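Local atomic coordinates of Peptide/nickel transport system substrate-binding protein (Listeria monocytogenes serotype 1/2a, PDB entry 5KZT), a protein that binds peptides and, as a solute-binding protein of the OppA family, probably hands them to a membrane transporter for uptake into the cell. Residues E14-L19 with Q224-V229; Q44-L49 with M188-P193; T74-K79 with V148-P153; A84-G89 with P168-F173; P91-D96 with D142-E147. All coordinates share one frame; numbering follows the deposited sequence.

Interaction 1: E14-L19 with Q224-V229; sequences EQVLNL and QINVQV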
# COMPACT_ATOMS: atom_id res chain seq x y z
N GLU A 14 -22.93 14.91 -18.59
CA GLU A 14 -21.55 14.68 -19.02
C GLU A 14 -20.80 13.74 -18.07
O GLU A 14 -20.78 13.94 -16.86
CB GLU A 14 -20.81 16.01 -19.13
CG GLU A 14 -19.40 15.93 -19.68
CD GLU A 14 -18.74 17.29 -19.73
OE1 GLU A 14 -18.44 17.85 -18.64
OE2 GLU A 14 -18.54 17.81 -20.86
N GLN A 15 -20.15 12.72 -18.63
CA GLN A 15 -19.49 11.70 -17.86
C GLN A 15 -18.01 12.02 -17.71
O GLN A 15 -17.15 11.29 -18.21
CB GLN A 15 -19.70 10.33 -18.52
CG GLN A 15 -21.17 9.94 -18.64
CD GLN A 15 -21.84 9.83 -17.27
OE1 GLN A 15 -21.37 9.09 -16.41
NE2 GLN A 15 -22.90 10.58 -17.06
N VAL A 16 -17.73 13.12 -17.01
CA VAL A 16 -16.38 13.55 -16.69
C VAL A 16 -16.32 13.73 -15.19
O VAL A 16 -17.15 14.44 -14.62
CB VAL A 16 -16.01 14.87 -17.40
CG1 VAL A 16 -14.67 15.41 -16.91
CG2 VAL A 16 -15.98 14.65 -18.90
N LEU A 17 -15.35 13.07 -14.56
CA LEU A 17 -15.22 13.03 -13.11
C LEU A 17 -13.94 13.78 -12.72
O LEU A 17 -12.91 13.63 -13.37
CB LEU A 17 -15.18 11.58 -12.65
CG LEU A 17 -14.99 11.24 -11.17
CD1 LEU A 17 -16.11 11.81 -10.30
CD2 LEU A 17 -14.86 9.74 -11.00
N ASN A 18 -14.03 14.62 -11.69
CA ASN A 18 -12.91 15.46 -11.22
C ASN A 18 -12.53 15.10 -9.79
O ASN A 18 -13.31 15.29 -8.85
CB ASN A 18 -13.28 16.94 -11.31
CG ASN A 18 -13.47 17.42 -12.72
OD1 ASN A 18 -12.63 17.19 -13.58
ND2 ASN A 18 -14.57 18.10 -12.98
N LEU A 19 -11.32 14.57 -9.63
CA LEU A 19 -10.86 14.03 -8.35
C LEU A 19 -9.62 14.76 -7.91
O LEU A 19 -9.01 15.51 -8.70
CB LEU A 19 -10.57 12.53 -8.48
CG LEU A 19 -11.72 11.59 -8.86
CD1 LEU A 19 -11.21 10.16 -8.94
CD2 LEU A 19 -12.89 11.70 -7.89
N GLN A 224 -13.73 10.56 -19.21
CA GLN A 224 -12.53 11.24 -18.72
C GLN A 224 -12.58 11.44 -17.20
O GLN A 224 -13.63 11.77 -16.64
CB GLN A 224 -12.35 12.59 -19.42
CG GLN A 224 -11.05 13.29 -19.06
CD GLN A 224 -10.56 14.22 -20.15
OE1 GLN A 224 -10.67 13.92 -21.34
NE2 GLN A 224 -9.99 15.35 -19.75
N ILE A 225 -11.46 11.20 -16.54
CA ILE A 225 -11.32 11.43 -15.10
C ILE A 225 -10.10 12.34 -14.93
O ILE A 225 -9.01 11.97 -15.33
CB ILE A 225 -11.16 10.12 -14.30
CG1 ILE A 225 -12.31 9.14 -14.60
CG2 ILE A 225 -11.06 10.40 -12.81
CD1 ILE A 225 -12.02 7.71 -14.18
N ASN A 226 -10.32 13.53 -14.39
CA ASN A 226 -9.26 14.52 -14.19
C ASN A 226 -8.82 14.47 -12.75
O ASN A 226 -9.67 14.50 -11.84
CB ASN A 226 -9.78 15.93 -14.49
CG ASN A 226 -10.31 16.06 -15.91
OD1 ASN A 226 -9.59 15.75 -16.87
ND2 ASN A 226 -11.56 16.53 -16.07
N VAL A 227 -7.51 14.40 -12.52
CA VAL A 227 -6.95 14.36 -11.18
C VAL A 227 -5.98 15.51 -10.98
O VAL A 227 -5.16 15.78 -11.86
CB VAL A 227 -6.20 13.03 -10.91
CG1 VAL A 227 -5.79 12.96 -9.45
CG2 VAL A 227 -7.08 11.85 -11.29
N GLN A 228 -6.07 16.17 -9.83
CA GLN A 228 -5.11 17.21 -9.43
C GLN A 228 -4.65 16.98 -8.00
O GLN A 228 -5.40 16.50 -7.15
CB GLN A 228 -5.69 18.60 -9.61
CG GLN A 228 -6.93 18.88 -8.80
CD GLN A 228 -7.49 20.25 -9.06
OE1 GLN A 228 -6.86 21.26 -8.75
NE2 GLN A 228 -8.70 20.30 -9.60
N VAL A 229 -3.40 17.31 -7.75
CA VAL A 229 -2.85 17.23 -6.41
C VAL A 229 -3.32 18.39 -5.54
O VAL A 229 -3.19 19.55 -5.91
CB VAL A 229 -1.31 17.17 -6.46
CG1 VAL A 229 -0.73 17.18 -5.05
CG2 VAL A 229 -0.90 15.91 -7.20
O HOH W 1 -9.74 17.58 -10.41
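Asn-226 carries the polar side of a parallel strand pairing between residues 16-19 and 224-229, whose short axes run 4.7 Å apart at an angle of 15°. From CB outward, Asn-226 meets Asn-18 first: CB lies 3.2 Å from Asn-18 OD1. CG stands beside the backbone N of its own residue (chi1 -59°), as it does in Asn-18, and the two side chains project the same way with nearly coplanar amides. At the tip, Asn-226 ND2 donates to Asn-18 OD1 over 2.8 Å, within both amide planes, while the same nitrogen touches Val-16 CG1. The other branch, Asn-226 OD1, accepts a nearly straight bond (172°) from Gln-224 NE2 on a lone pair. A row of three amides thus runs along this face, and the bonds at both ends of the Asn-226 amide fix its flip. Leu-17 and Leu-19 each use N and O to bond the facing strand; the bond from Leu-19 N to Asn-226 O is almost linear. A water joins Leu-19 O to Gln-228 NE2. On the opposite face Leu-19 CD1 rests 3.9 Å from Ile-225 CG2, and Tyr-521 touches both residues. In the four-stranded mixed sheet, strand 16-21 lies at one edge and strand 205-210 flanks 224-229 on its other side, with Leu-526 of strand 525-526 against Leu-17.

Interaction 2: Q44-L49 with M188-P193; sequences QTNEGL and MLFNGP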
# COMPACT_ATOMS: atom_id res chain seq x y z
N GLN A 44 -6.22 1.45 -12.94
CA GLN A 44 -7.19 1.97 -13.92
C GLN A 44 -6.74 1.75 -15.36
O GLN A 44 -7.58 1.66 -16.27
CB GLN A 44 -7.40 3.47 -13.72
CG GLN A 44 -7.49 3.94 -12.28
CD GLN A 44 -8.44 3.13 -11.41
OE1 GLN A 44 -9.51 2.71 -11.85
NE2 GLN A 44 -8.07 2.94 -10.16
N THR A 45 -5.42 1.74 -15.56
CA THR A 45 -4.81 1.77 -16.89
C THR A 45 -4.33 0.41 -17.36
O THR A 45 -4.04 0.22 -18.54
CB THR A 45 -3.64 2.77 -16.91
OG1 THR A 45 -2.62 2.37 -16.03
CG2 THR A 45 -4.09 4.14 -16.47
N ASN A 46 -4.26 -0.55 -16.45
CA ASN A 46 -3.77 -1.88 -16.78
C ASN A 46 -4.56 -2.91 -16.02
O ASN A 46 -5.31 -2.59 -15.10
CB ASN A 46 -2.30 -1.96 -16.45
CG ASN A 46 -1.46 -1.06 -17.34
OD1 ASN A 46 -1.20 0.09 -17.00
ND2 ASN A 46 -1.11 -1.56 -18.51
N GLU A 47 -4.41 -4.17 -16.44
CA GLU A 47 -5.24 -5.22 -15.91
C GLU A 47 -4.52 -6.56 -15.99
O GLU A 47 -3.83 -6.85 -16.95
CB GLU A 47 -6.56 -5.25 -16.69
CG GLU A 47 -7.61 -6.25 -16.20
CD GLU A 47 -8.85 -6.23 -17.06
OE1 GLU A 47 -9.77 -5.43 -16.76
OE2 GLU A 47 -8.90 -6.99 -18.04
N GLY A 48 -4.70 -7.37 -14.94
CA GLY A 48 -4.11 -8.72 -14.89
C GLY A 48 -5.12 -9.81 -15.17
O GLY A 48 -6.16 -9.57 -15.82
N LEU A 49 -4.82 -11.01 -14.66
CA LEU A 49 -5.66 -12.19 -14.87
C LEU A 49 -7.01 -12.07 -14.16
O LEU A 49 -8.00 -12.56 -14.67
CB LEU A 49 -4.97 -13.46 -14.41
CG LEU A 49 -3.69 -13.81 -15.15
CD1 LEU A 49 -2.97 -14.92 -14.41
CD2 LEU A 49 -3.97 -14.20 -16.60
N MET A 188 4.27 4.71 -21.19
CA MET A 188 3.48 3.60 -20.70
C MET A 188 2.59 3.07 -21.81
O MET A 188 2.21 3.81 -22.73
CB MET A 188 2.57 4.08 -19.56
CG MET A 188 3.28 4.71 -18.37
SD MET A 188 2.13 5.50 -17.22
CE MET A 188 1.34 4.01 -16.60
N LEU A 189 2.28 1.77 -21.73
CA LEU A 189 1.22 1.13 -22.53
C LEU A 189 0.10 0.61 -21.64
O LEU A 189 0.32 0.17 -20.52
CB LEU A 189 1.76 -0.07 -23.33
CG LEU A 189 2.34 0.05 -24.73
CD1 LEU A 189 2.50 -1.36 -25.31
CD2 LEU A 189 1.52 0.95 -25.65
N PHE A 190 -1.12 0.62 -22.18
CA PHE A 190 -2.33 0.40 -21.40
C PHE A 190 -3.11 -0.80 -21.93
O PHE A 190 -3.21 -1.01 -23.14
CB PHE A 190 -3.19 1.67 -21.43
CG PHE A 190 -2.40 2.93 -21.22
CD1 PHE A 190 -1.73 3.14 -20.01
CD2 PHE A 190 -2.25 3.87 -22.24
CE1 PHE A 190 -0.96 4.30 -19.81
CE2 PHE A 190 -1.48 5.02 -22.06
CZ PHE A 190 -0.83 5.23 -20.85
N ASN A 191 -3.62 -1.62 -21.00
CA ASN A 191 -4.53 -2.70 -21.36
C ASN A 191 -5.74 -2.72 -20.44
O ASN A 191 -6.46 -3.71 -20.40
CB ASN A 191 -3.81 -4.07 -21.36
CG ASN A 191 -3.54 -4.61 -19.97
OD1 ASN A 191 -3.16 -3.86 -19.07
ND2 ASN A 191 -3.70 -5.92 -19.79
N GLY A 192 -5.99 -1.61 -19.74
CA GLY A 192 -7.08 -1.52 -18.79
C GLY A 192 -8.18 -0.60 -19.29
O GLY A 192 -8.14 -0.17 -20.44
N PRO A 193 -9.18 -0.31 -18.44
CA PRO A 193 -10.30 0.56 -18.85
C PRO A 193 -9.94 1.96 -19.34
O PRO A 193 -10.68 2.53 -20.16
CB PRO A 193 -11.17 0.65 -17.59
CG PRO A 193 -10.83 -0.59 -16.82
CD PRO A 193 -9.43 -0.97 -17.16
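Thr-45 O, at the end of helix 36-45, faces the consecutive main-chain N-H groups of Asn-191 and Gly-192, accepting from Gly-192 N at 2.9 Å, from above the carbonyl plane, and weakly from Asn-191 N, and the CA atoms of Asn-46 and Gly-192 come within 3.9 Å. The side chains of Asn-46 and Asn-191 then cross at about a right angle. Asn-191 CG stands between its own backbone N and carbonyl carbon (chi1 75°), which turns the amide toward Asn-46 and Glu-47. Asn-46 ND2 gives a straight bond (177°) to a lone pair of Leu-189 O and a second, tilted one to Asn-191 OD1 at 3.1 Å. That oxygen also takes Glu-47 N at 2.9 Å, the two donors arriving from opposite faces of its amide. Asn-191 ND2 closes the set by donating to Glu-47 O at 3.0 Å, so both ends of the buried amide are satisfied. Asn-46 OD1 accepts from Thr-45 OG1, and Thr-45 CB packs 3.7 Å from Phe-190 CD1. The contact joins the exit of helix 36-45 to the loop entering strand 194-197, with Tyr-208 of strand 205-210 beside Gln-44 and Thr-45.

Interaction 3: T74-K79 with V148-P153; sequences TVYTIK and VTLSKP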
# COMPACT_ATOMS: atom_id res chain seq x y z
N THR A 74 -1.77 -26.79 -6.88
CA THR A 74 -0.52 -26.10 -7.18
C THR A 74 -0.29 -25.79 -8.63
O THR A 74 0.62 -25.03 -8.93
CB THR A 74 0.70 -26.88 -6.66
OG1 THR A 74 0.90 -28.08 -7.42
CG2 THR A 74 0.51 -27.20 -5.17
N VAL A 75 -1.06 -26.37 -9.56
CA VAL A 75 -0.85 -26.12 -10.96
C VAL A 75 -2.14 -25.57 -11.55
O VAL A 75 -3.20 -26.22 -11.50
CB VAL A 75 -0.35 -27.37 -11.72
CG1 VAL A 75 -0.14 -27.06 -13.19
CG2 VAL A 75 0.96 -27.85 -11.12
N TYR A 76 -2.02 -24.35 -12.10
CA TYR A 76 -3.13 -23.60 -12.66
C TYR A 76 -2.93 -23.46 -14.17
O TYR A 76 -1.94 -22.87 -14.62
CB TYR A 76 -3.22 -22.21 -12.00
CG TYR A 76 -3.76 -22.19 -10.57
CD1 TYR A 76 -3.08 -22.82 -9.53
CD2 TYR A 76 -4.94 -21.53 -10.26
CE1 TYR A 76 -3.57 -22.80 -8.23
CE2 TYR A 76 -5.44 -21.51 -8.96
CZ TYR A 76 -4.74 -22.15 -7.96
OH TYR A 76 -5.20 -22.15 -6.67
N THR A 77 -3.87 -23.98 -14.95
CA THR A 77 -3.85 -23.86 -16.42
C THR A 77 -4.91 -22.83 -16.83
O THR A 77 -6.11 -23.05 -16.62
CB THR A 77 -4.10 -25.22 -17.08
OG1 THR A 77 -3.17 -26.19 -16.56
CG2 THR A 77 -3.93 -25.13 -18.60
N ILE A 78 -4.47 -21.72 -17.40
CA ILE A 78 -5.28 -20.50 -17.54
C ILE A 78 -5.37 -20.09 -19.00
O ILE A 78 -4.35 -19.86 -19.62
CB ILE A 78 -4.69 -19.34 -16.74
CG1 ILE A 78 -4.59 -19.71 -15.25
CG2 ILE A 78 -5.53 -18.08 -16.90
CD1 ILE A 78 -3.76 -18.77 -14.41
N LYS A 79 -6.58 -20.00 -19.53
CA LYS A 79 -6.82 -19.54 -20.88
C LYS A 79 -6.98 -18.03 -20.82
O LYS A 79 -7.64 -17.52 -19.93
CB LYS A 79 -8.05 -20.21 -21.49
CG LYS A 79 -7.87 -21.71 -21.64
CD LYS A 79 -9.11 -22.39 -22.17
CE LYS A 79 -9.37 -22.04 -23.62
NZ LYS A 79 -9.77 -23.27 -24.34
N VAL A 148 0.67 -21.92 -14.65
CA VAL A 148 1.32 -21.35 -13.45
C VAL A 148 1.44 -22.45 -12.41
O VAL A 148 0.46 -23.12 -12.07
CB VAL A 148 0.48 -20.18 -12.88
CG1 VAL A 148 1.05 -19.68 -11.54
CG2 VAL A 148 0.40 -19.04 -13.90
N THR A 149 2.65 -22.64 -11.90
CA THR A 149 2.92 -23.64 -10.87
C THR A 149 3.27 -22.88 -9.59
O THR A 149 4.19 -22.04 -9.58
CB THR A 149 4.05 -24.61 -11.30
OG1 THR A 149 3.69 -25.27 -12.52
CG2 THR A 149 4.26 -25.70 -10.25
N LEU A 150 2.53 -23.16 -8.52
CA LEU A 150 2.76 -22.50 -7.24
C LEU A 150 3.82 -23.24 -6.47
O LEU A 150 4.08 -24.41 -6.72
CB LEU A 150 1.48 -22.46 -6.41
CG LEU A 150 0.27 -21.87 -7.11
CD1 LEU A 150 -0.88 -21.79 -6.11
CD2 LEU A 150 0.59 -20.51 -7.70
N SER A 151 4.40 -22.57 -5.49
CA SER A 151 5.35 -23.21 -4.59
C SER A 151 4.63 -24.12 -3.60
O SER A 151 5.18 -25.11 -3.14
CB SER A 151 6.17 -22.15 -3.86
OG SER A 151 5.33 -21.32 -3.11
N LYS A 152 3.39 -23.76 -3.27
CA LYS A 152 2.53 -24.54 -2.40
C LYS A 152 1.12 -24.01 -2.57
O LYS A 152 0.96 -22.92 -3.12
CB LYS A 152 2.97 -24.40 -0.94
CG LYS A 152 2.95 -22.99 -0.36
CD LYS A 152 3.43 -23.06 1.10
CE LYS A 152 3.02 -21.83 1.90
NZ LYS A 152 3.59 -20.61 1.26
N PRO A 153 0.10 -24.76 -2.09
CA PRO A 153 -1.26 -24.21 -2.17
C PRO A 153 -1.32 -22.82 -1.52
O PRO A 153 -0.74 -22.62 -0.45
CB PRO A 153 -2.10 -25.23 -1.40
CG PRO A 153 -1.36 -26.52 -1.52
CD PRO A 153 0.10 -26.14 -1.54
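Tyr-76 and Leu-150 meet obliquely at the apolar centre, Leu-150 CD1 lying 3.6 Å from Tyr-76 CE1. Leu-150 CG is anti to its carbonyl carbon (chi1 -53°), and its CD1 branch reaches the Tyr-76 ring from just past the end of strand 145-149. Further along the same face, Tyr-76 CB packs against Val-148 CB, and Val-148 CG2 reaches Ile-78 CD1 at 4.2 Å. Ile-157 of helix 157-161 touches both Tyr-76 and Leu-150. The backbone between is antiparallel. Tyr-76 and Val-148 form a hydrogen-bonded pair, with Tyr-76 N to Val-148 O and Val-148 N to Tyr-76 O both 2.8 Å. Val-75 and Thr-149 form the adjoining non-hydrogen-bonded pair; their side chains lie alongside each other on the opposite face, Val-75 CG2 being 4.0 Å from both OG1 and CG2 of Thr-149. Beyond the strand, Leu-150 N still donates to Thr-74 O at 2.7 Å, nearly straight (173°). At the outer edge Thr-74 CG2 touches Pro-153 CD at 3.8 Å, while Thr-74 OG1 bonds Asp-72. Chemically the pairing has two unlike sides: three short main-chain bonds set the register, the Tyr-76, Val-148 and Leu-150 side is buried and apolar, and the Val-75 and Thr-149 side is mixed and partly exposed.

Interaction 4: A84-G89 with P168-F173; sequences AKWSNG and PLNEKF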
# COMPACT_ATOMS: atom_id res chain seq x y z
N ALA A 84 -8.14 -9.28 -26.01
CA ALA A 84 -7.43 -8.27 -25.24
C ALA A 84 -6.27 -7.68 -26.05
O ALA A 84 -5.48 -8.41 -26.69
CB ALA A 84 -6.94 -8.86 -23.93
N LYS A 85 -6.19 -6.35 -26.05
CA LYS A 85 -5.20 -5.61 -26.79
C LYS A 85 -4.48 -4.59 -25.91
O LYS A 85 -5.03 -4.08 -24.93
CB LYS A 85 -5.87 -4.89 -27.94
CG LYS A 85 -6.17 -5.80 -29.11
CD LYS A 85 -6.76 -5.02 -30.28
CE LYS A 85 -7.42 -5.96 -31.28
NZ LYS A 85 -6.61 -7.19 -31.57
N TRP A 86 -3.23 -4.33 -26.27
CA TRP A 86 -2.50 -3.17 -25.78
C TRP A 86 -2.95 -1.92 -26.52
O TRP A 86 -3.51 -2.01 -27.63
CB TRP A 86 -1.00 -3.38 -25.98
CG TRP A 86 -0.44 -4.44 -25.09
CD1 TRP A 86 -0.06 -5.70 -25.44
CD2 TRP A 86 -0.20 -4.33 -23.68
NE1 TRP A 86 0.40 -6.39 -24.34
CE2 TRP A 86 0.35 -5.55 -23.25
CE3 TRP A 86 -0.37 -3.28 -22.75
CZ2 TRP A 86 0.71 -5.78 -21.91
CZ3 TRP A 86 -0.01 -3.51 -21.42
CH2 TRP A 86 0.51 -4.76 -21.01
N SER A 87 -2.71 -0.76 -25.92
CA SER A 87 -3.15 0.52 -26.48
C SER A 87 -2.45 0.92 -27.79
O SER A 87 -2.88 1.86 -28.45
CB SER A 87 -2.99 1.63 -25.44
OG SER A 87 -1.68 1.66 -24.91
N ASN A 88 -1.38 0.20 -28.17
CA ASN A 88 -0.76 0.30 -29.50
C ASN A 88 -1.29 -0.76 -30.49
O ASN A 88 -0.72 -0.94 -31.57
CB ASN A 88 0.78 0.24 -29.39
CG ASN A 88 1.32 -1.13 -28.96
OD1 ASN A 88 0.57 -2.04 -28.60
ND2 ASN A 88 2.64 -1.29 -29.02
N GLY A 89 -2.35 -1.48 -30.13
CA GLY A 89 -2.88 -2.53 -30.99
C GLY A 89 -2.27 -3.92 -30.89
O GLY A 89 -2.88 -4.87 -31.36
N PRO A 168 0.49 -8.22 -16.79
CA PRO A 168 1.37 -8.38 -17.94
C PRO A 168 2.03 -7.07 -18.37
O PRO A 168 1.56 -5.98 -18.02
CB PRO A 168 0.44 -8.90 -19.03
CG PRO A 168 -0.88 -8.27 -18.70
CD PRO A 168 -0.93 -8.16 -17.20
N LEU A 169 3.16 -7.20 -19.07
CA LEU A 169 3.86 -6.08 -19.69
C LEU A 169 4.26 -6.47 -21.11
O LEU A 169 4.56 -7.63 -21.39
CB LEU A 169 5.10 -5.70 -18.88
CG LEU A 169 4.80 -5.04 -17.53
CD1 LEU A 169 6.07 -4.97 -16.70
CD2 LEU A 169 4.18 -3.66 -17.72
N ASN A 170 4.26 -5.47 -21.99
CA ASN A 170 4.67 -5.62 -23.36
C ASN A 170 6.19 -5.51 -23.47
O ASN A 170 6.72 -4.41 -23.45
CB ASN A 170 3.97 -4.55 -24.20
CG ASN A 170 4.25 -4.69 -25.68
OD1 ASN A 170 5.39 -4.58 -26.15
ND2 ASN A 170 3.19 -4.94 -26.43
N GLU A 171 6.88 -6.64 -23.62
CA GLU A 171 8.35 -6.66 -23.58
C GLU A 171 8.98 -5.73 -24.61
O GLU A 171 9.94 -5.02 -24.31
CB GLU A 171 8.89 -8.07 -23.78
CG GLU A 171 10.42 -8.15 -23.81
CD GLU A 171 10.95 -9.56 -23.78
OE1 GLU A 171 10.16 -10.52 -23.80
OE2 GLU A 171 12.17 -9.72 -23.75
N LYS A 172 8.43 -5.74 -25.81
CA LYS A 172 8.96 -4.90 -26.88
C LYS A 172 8.92 -3.42 -26.51
O LYS A 172 9.88 -2.68 -26.69
CB LYS A 172 8.19 -5.15 -28.18
CG LYS A 172 8.87 -4.60 -29.41
CD LYS A 172 8.33 -5.23 -30.70
CE LYS A 172 6.86 -4.86 -30.95
NZ LYS A 172 6.56 -4.68 -32.41
N PHE A 173 7.79 -2.99 -25.99
CA PHE A 173 7.63 -1.60 -25.59
C PHE A 173 8.52 -1.22 -24.39
O PHE A 173 9.17 -0.16 -24.42
CB PHE A 173 6.17 -1.33 -25.26
CG PHE A 173 5.90 0.10 -24.91
CD1 PHE A 173 5.58 1.02 -25.89
CD2 PHE A 173 5.93 0.52 -23.58
CE1 PHE A 173 5.30 2.35 -25.58
CE2 PHE A 173 5.66 1.85 -23.25
CZ PHE A 173 5.34 2.77 -24.25
O HOH W 2 5.20 -3.10 -28.65
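The N-cap of helix 171-177 meets the indole of Trp-86, the first residue of a type I turn that ends at Gly-89. The cap residue, Asn-170, has CG anti to its backbone N (chi1 -175°), and its OD1 accepts from Phe-173 N at 2.9 Å. Its CB sits over one face of the indole, 4.0 Å from the centroid of the five-membered ring and 16° off the normal, a CH-pi contact. The amide stands steeply on that face, 78° from the ring plane, with Asn-170 ND2 3.5 Å from Trp-86 CD1; Asp-90 accepts a hydrogen bond from this nitrogen. At the far rim, Trp-86 CH2 meets Pro-168 O edge-on at 3.4 Å, and CZ2 lies 4.3 Å from Pro-168 CB. A water spans the polar side, donating to Asn-170 OD1 and accepting from Asn-88 ND2 at 3.2 Å; Asn-88 OD1 accepts from Asp-90 N. The cap oxygen is thereby gripped by a main-chain N-H and a water, while the ring supports the aliphatic base of the same side chain. The loop between strand 75-79 and helix 94-105 is in this way laid against the start of helix 171-177; Trp-86 NE1 bonds Asp-96 of helix 94-105, whose residues Asp-96 and Tyr-97 also touch Pro-168.

Interaction 5: P91-D96 with D142-E147; sequences PVTAND and DDYTLE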
# COMPACT_ATOMS: atom_id res chain seq x y z
N PRO A 91 -1.62 -7.57 -29.59
CA PRO A 91 -2.43 -8.41 -28.71
C PRO A 91 -1.75 -8.66 -27.35
O PRO A 91 -0.51 -8.61 -27.26
CB PRO A 91 -2.53 -9.73 -29.49
CG PRO A 91 -1.21 -9.80 -30.19
CD PRO A 91 -0.88 -8.38 -30.58
N VAL A 92 -2.56 -8.86 -26.31
CA VAL A 92 -2.05 -9.27 -25.01
C VAL A 92 -1.97 -10.79 -25.05
O VAL A 92 -2.97 -11.48 -25.31
CB VAL A 92 -2.95 -8.79 -23.85
CG1 VAL A 92 -2.39 -9.26 -22.50
CG2 VAL A 92 -3.12 -7.26 -23.88
N THR A 93 -0.76 -11.31 -24.86
CA THR A 93 -0.51 -12.76 -25.00
C THR A 93 0.12 -13.31 -23.73
O THR A 93 0.54 -12.55 -22.84
CB THR A 93 0.44 -13.06 -26.18
OG1 THR A 93 1.77 -12.68 -25.83
CG2 THR A 93 0.01 -12.35 -27.45
N ALA A 94 0.25 -14.64 -23.68
CA ALA A 94 0.88 -15.33 -22.54
C ALA A 94 2.30 -14.86 -22.32
O ALA A 94 2.76 -14.84 -21.19
CB ALA A 94 0.86 -16.84 -22.76
N ASN A 95 2.98 -14.49 -23.41
CA ASN A 95 4.37 -14.02 -23.34
C ASN A 95 4.53 -12.75 -22.51
O ASN A 95 5.57 -12.54 -21.89
CB ASN A 95 4.93 -13.82 -24.73
CG ASN A 95 4.93 -15.11 -25.53
OD1 ASN A 95 5.30 -16.16 -25.02
ND2 ASN A 95 4.45 -15.05 -26.76
N ASP A 96 3.49 -11.92 -22.47
CA ASP A 96 3.52 -10.69 -21.70
C ASP A 96 3.50 -10.96 -20.20
O ASP A 96 4.08 -10.21 -19.43
CB ASP A 96 2.31 -9.81 -22.03
CG ASP A 96 2.23 -9.42 -23.48
OD1 ASP A 96 3.23 -9.42 -24.21
OD2 ASP A 96 1.10 -9.08 -23.90
N ASP A 142 0.89 -21.77 -25.01
CA ASP A 142 0.79 -21.20 -26.34
C ASP A 142 0.51 -19.70 -26.13
O ASP A 142 0.52 -19.21 -24.98
CB ASP A 142 -0.26 -21.95 -27.21
CG ASP A 142 -1.70 -21.88 -26.67
OD1 ASP A 142 -2.14 -20.87 -26.10
OD2 ASP A 142 -2.45 -22.85 -26.88
N ASP A 143 0.27 -18.96 -27.21
CA ASP A 143 0.13 -17.51 -27.06
C ASP A 143 -1.06 -17.06 -26.20
O ASP A 143 -1.04 -15.94 -25.67
CB ASP A 143 0.14 -16.82 -28.44
CG ASP A 143 1.52 -16.87 -29.10
OD1 ASP A 143 2.52 -17.13 -28.39
OD2 ASP A 143 1.63 -16.68 -30.33
N TYR A 144 -2.07 -17.92 -26.01
CA TYR A 144 -3.22 -17.58 -25.17
C TYR A 144 -3.49 -18.57 -24.02
O TYR A 144 -4.61 -18.64 -23.52
CB TYR A 144 -4.46 -17.39 -26.07
CG TYR A 144 -4.22 -16.24 -27.02
CD1 TYR A 144 -4.45 -14.92 -26.61
CD2 TYR A 144 -3.68 -16.46 -28.30
CE1 TYR A 144 -4.18 -13.85 -27.46
CE2 TYR A 144 -3.41 -15.40 -29.16
CZ TYR A 144 -3.66 -14.10 -28.73
OH TYR A 144 -3.39 -13.05 -29.59
N THR A 145 -2.46 -19.30 -23.58
CA THR A 145 -2.58 -20.25 -22.46
C THR A 145 -1.35 -20.18 -21.56
O THR A 145 -0.21 -20.29 -22.05
CB THR A 145 -2.76 -21.69 -22.96
OG1 THR A 145 -3.88 -21.74 -23.85
CG2 THR A 145 -2.98 -22.69 -21.78
N LEU A 146 -1.59 -20.01 -20.26
CA LEU A 146 -0.54 -20.08 -19.24
C LEU A 146 -0.68 -21.33 -18.40
O LEU A 146 -1.81 -21.80 -18.12
CB LEU A 146 -0.61 -18.89 -18.28
CG LEU A 146 -0.27 -17.51 -18.82
CD1 LEU A 146 -0.71 -16.46 -17.83
CD2 LEU A 146 1.22 -17.39 -19.14
N GLU A 147 0.47 -21.88 -17.99
CA GLU A 147 0.52 -22.81 -16.90
C GLU A 147 1.33 -22.16 -15.79
O GLU A 147 2.52 -21.89 -15.97
CB GLU A 147 1.16 -24.13 -17.31
CG GLU A 147 0.98 -25.20 -16.24
CD GLU A 147 1.85 -26.41 -16.46
OE1 GLU A 147 3.10 -26.33 -16.22
OE2 GLU A 147 1.30 -27.46 -16.86
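With Tyr-144 CG beside its backbone N (chi1 -62°), the phenol swings back across Pro-91 to Thr-93, and the same kind of torsion in Leu-146 (chi1 -68°) brings its CD2 to Ala-94. Tyr-144 OH reaches Pro-91 CB at 3.4 Å, the two side chains crossing at about a right angle, and CE1 of the ring lies 3.4 Å from Val-92 O. Leu-146 CD2 packs 3.7 Å from Ala-94 CB. Between these contacts Ala-94 N donates to Asp-143 O over 2.7 Å, from above the carbonyl plane. Asn-95 ND2 adds a weak bond to Asp-143 OD1. Each partner is braced from within: Thr-93 and Asp-96 form a capping box, Thr-93 N giving to Asp-96 OD2 at 3.1 Å, and Asp-142 OD1 accepts Tyr-144 N in an Asx turn and Thr-145 OG1 as well. The first turn of helix 94-105 thus rests on the turn leading into strand 145-149, with Ala-140 of strand 138-140 touching Ala-94 and Asn-95.

In the fold
Along the chain, interaction 1 closes the longest loop and holds the other four within it; interaction 2 nests next, interactions 3 and 4 cross each other, and interaction 5 lies inside both. Centre to centre, interactions 3 and 5, which share strand 145-149 of the antiparallel four-stranded sheet, are about 15 Å apart. Interactions 4 and 5, about 12 Å apart, are joined by the backbone bond between Ala-84 and Val-92. Interaction 2 touches interactions 3, 4 and 5, through Leu-49 with Ile-78, Phe-190 with Ser-87 and Asn-191 with Val-92. Interactions 2 to 5 thus form one connected group of this peptide-binding protein, with interaction 1 in a separate, mixed sheet, its nearest atoms about 6 Å from interaction 2.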